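Local coordinates for alginate lyase (Paenibacillus sp. FPU-7, PDB 6KFN), which probably depolymerises the polysaccharide alginate by beta-elimination, as an alginate lyase built on a right-handed beta-helix, at residues 224-230 with 256-262. Numbering follows the deposited sequence.
Sequences IRNNIGY and FTGNTVY
Successive coils of a right-handed parallel beta-helix meet here, residue n beside n+32; the axes of strands 228-230 and 260-262 approach to 4.7 Å at 6°. Each segment is extended except at the bend, where N226 (62/38) and G258 (68/20) adopt a left-handed conformation; a CB on G258 would clash with N226 OD1. Parallel bonding brackets the bend: T257 N to I224 O (3.0 Å), N226 N to T257 O (2.9 Å), T260 N to N227 O, G229 N to T260 O and Y262 N to G229 O (each 2.9 Å).

Just after the bend, N227 and N259, both with chi1 m, form a hydrogen-bonded row of buried asparagines, which N284 of the next coil extends by accepting from N259 N. N259 OD1 accepts from N227 N and N227 ND2 (3.0 Å each), while N227 OD1 hydrogen-bonds to S198 N of the preceding coil; N259 ND2 donates to I224 O (3.0 Å). On the buried face, I224 CB packs on F256 CD2 (3.6 Å). On the other face, R225 and T257 both take chi1 p, the arginine reaching E196 in a salt bridge. Y230 and Y262, both m, lie near parallel (12°) but slid apart, centroids 5.2 Å; Y287 continues the row. Water 1 links N226 OD1 (2.9 Å) with T257 OG1 (2.8 Å).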
loop_
_atom_site.group_PDB
_atom_site.type_symbol
_atom_site.label_atom_id
_atom_site.label_comp_id
_atom_site.label_asym_id
_atom_site.label_seq_id
_atom_site.Cartn_x
_atom_site.Cartn_y
_atom_site.Cartn_z
ATOM N N ILE A 224 -8.793 10.456 -3.774
ATOM C CA ILE A 224 -8.563 10.312 -2.350
ATOM C C ILE A 224 -9.896 10.685 -1.695
ATOM O O ILE A 224 -10.202 11.886 -1.586
ATOM C CB ILE A 224 -7.407 11.206 -1.872
ATOM C CG1 ILE A 224 -6.162 11.051 -2.769
ATOM C CG2 ILE A 224 -7.175 11.030 -0.389
ATOM C CD1 ILE A 224 -5.565 9.679 -2.849
ATOM N N ARG A 225 -10.690 9.695 -1.323
ATOM C CA ARG A 225 -12.056 9.950 -0.904
ATOM C C ARG A 225 -12.433 9.224 0.384
ATOM O O ARG A 225 -12.149 8.053 0.592
ATOM C CB ARG A 225 -13.067 9.581 -2.024
ATOM C CG ARG A 225 -13.072 8.160 -2.446
ATOM C CD ARG A 225 -14.054 7.923 -3.578
ATOM N NE ARG A 225 -14.025 6.537 -4.062
ATOM C CZ ARG A 225 -14.203 6.163 -5.304
ATOM N NH1 ARG A 225 -14.449 7.050 -6.254
ATOM N NH2 ARG A 225 -14.110 4.890 -5.594
ATOM N N ASN A 226 -13.125 9.964 1.254
ATOM C CA ASN A 226 -13.801 9.359 2.403
ATOM C C ASN A 226 -12.821 8.670 3.352
ATOM O O ASN A 226 -13.163 7.642 3.958
ATOM C CB ASN A 226 -14.914 8.419 1.945
ATOM C CG ASN A 226 -15.855 9.144 1.012
ATOM O OD1 ASN A 226 -16.150 10.332 1.191
ATOM N ND2 ASN A 226 -16.195 8.496 -0.116
ATOM N N ASN A 227 -11.655 9.261 3.545
ATOM C CA ASN A 227 -10.642 8.755 4.471
ATOM C C ASN A 227 -10.630 9.613 5.738
ATOM O O ASN A 227 -11.083 10.747 5.729
ATOM C CB ASN A 227 -9.267 8.778 3.842
ATOM C CG ASN A 227 -9.240 8.000 2.535
ATOM O OD1 ASN A 227 -9.359 6.788 2.517
ATOM N ND2 ASN A 227 -9.076 8.716 1.417
ATOM N N ILE A 228 -10.052 9.051 6.796
ATOM C CA ILE A 228 -9.863 9.755 8.064
ATOM C C ILE A 228 -8.383 9.713 8.416
ATOM O O ILE A 228 -7.784 8.631 8.417
ATOM C CB ILE A 228 -10.682 9.100 9.207
ATOM C CG1 ILE A 228 -12.163 9.107 8.871
ATOM C CG2 ILE A 228 -10.392 9.836 10.522
ATOM C CD1 ILE A 228 -13.009 8.232 9.821
ATOM N N GLY A 229 -7.805 10.880 8.704
ATOM C CA GLY A 229 -6.413 10.945 9.126
ATOM C C GLY A 229 -6.248 11.579 10.494
ATOM O O GLY A 229 -6.840 12.620 10.775
ATOM N N TYR A 230 -5.422 10.927 11.318
ATOM C CA TYR A 230 -5.122 11.383 12.671
ATOM C C TYR A 230 -3.647 11.744 12.755
ATOM O O TYR A 230 -2.773 10.866 12.707
ATOM C CB TYR A 230 -5.420 10.265 13.691
ATOM C CG TYR A 230 -6.852 9.848 13.742
ATOM C CD1 TYR A 230 -7.795 10.622 14.389
ATOM C CD2 TYR A 230 -7.291 8.664 13.178
ATOM C CE1 TYR A 230 -9.117 10.244 14.476
ATOM C CE2 TYR A 230 -8.605 8.249 13.274
ATOM C CZ TYR A 230 -9.527 9.046 13.943
ATOM O OH TYR A 230 -10.850 8.695 14.053
ATOM N N PHE A 256 -9.654 15.220 -3.981
ATOM C CA PHE A 256 -9.773 14.962 -2.550
ATOM C C PHE A 256 -11.186 15.303 -2.120
ATOM O O PHE A 256 -11.548 16.483 -2.073
ATOM C CB PHE A 256 -8.790 15.839 -1.746
ATOM C CG PHE A 256 -7.350 15.552 -2.042
ATOM C CD1 PHE A 256 -6.678 16.173 -3.095
ATOM C CD2 PHE A 256 -6.627 14.645 -1.259
ATOM C CE1 PHE A 256 -5.354 15.905 -3.362
ATOM C CE2 PHE A 256 -5.289 14.368 -1.534
ATOM C CZ PHE A 256 -4.650 15.012 -2.573
ATOM N N THR A 257 -11.990 14.287 -1.814
ATOM C CA THR A 257 -13.365 14.537 -1.419
ATOM C C THR A 257 -13.717 13.772 -0.164
ATOM O O THR A 257 -13.372 12.612 0.010
ATOM C CB THR A 257 -14.379 14.244 -2.511
ATOM O OG1 THR A 257 -14.260 12.902 -2.878
ATOM C CG2 THR A 257 -14.158 15.114 -3.708
ATOM N N GLY A 258 -14.478 14.428 0.719
ATOM C CA GLY A 258 -15.087 13.727 1.828
ATOM C C GLY A 258 -14.121 13.213 2.879
ATOM O O GLY A 258 -14.513 12.310 3.628
ATOM N N ASN A 259 -12.913 13.735 2.952
ATOM C CA ASN A 259 -11.938 13.274 3.935
ATOM C C ASN A 259 -12.101 14.092 5.221
ATOM O O ASN A 259 -12.507 15.244 5.163
ATOM C CB ASN A 259 -10.507 13.450 3.404
ATOM C CG ASN A 259 -10.289 12.672 2.126
ATOM O OD1 ASN A 259 -10.165 11.455 2.142
ATOM N ND2 ASN A 259 -10.255 13.376 0.998
ATOM N N THR A 260 -11.740 13.504 6.350
ATOM C CA THR A 260 -11.733 14.176 7.628
ATOM C C THR A 260 -10.353 14.030 8.231
ATOM O O THR A 260 -9.845 12.903 8.334
ATOM C CB THR A 260 -12.787 13.591 8.563
ATOM O OG1 THR A 260 -14.069 13.753 7.970
ATOM C CG2 THR A 260 -12.762 14.319 9.906
ATOM N N VAL A 261 -9.745 15.142 8.599
ATOM C CA VAL A 261 -8.412 15.125 9.156
ATOM C C VAL A 261 -8.353 15.899 10.451
ATOM O O VAL A 261 -8.877 17.007 10.578
ATOM C CB VAL A 261 -7.362 15.596 8.123
ATOM C CG1 VAL A 261 -7.281 14.614 6.945
ATOM C CG2 VAL A 261 -7.626 17.011 7.612
ATOM N N TYR A 262 -7.643 15.301 11.413
ATOM C CA TYR A 262 -7.456 15.821 12.759
ATOM C C TYR A 262 -5.994 16.208 12.866
ATOM O O TYR A 262 -5.115 15.346 13.042
ATOM C CB TYR A 262 -7.863 14.762 13.801
ATOM C CG TYR A 262 -9.298 14.361 13.723
ATOM C CD1 TYR A 262 -10.284 15.072 14.403
ATOM C CD2 TYR A 262 -9.709 13.289 12.932
ATOM C CE1 TYR A 262 -11.614 14.751 14.292
ATOM C CE2 TYR A 262 -11.028 12.957 12.806
ATOM C CZ TYR A 262 -12.005 13.678 13.500
ATOM O OH TYR A 262 -13.331 13.381 13.395
HETATM O O HOH W 1 -16.252 11.811 -1.261
#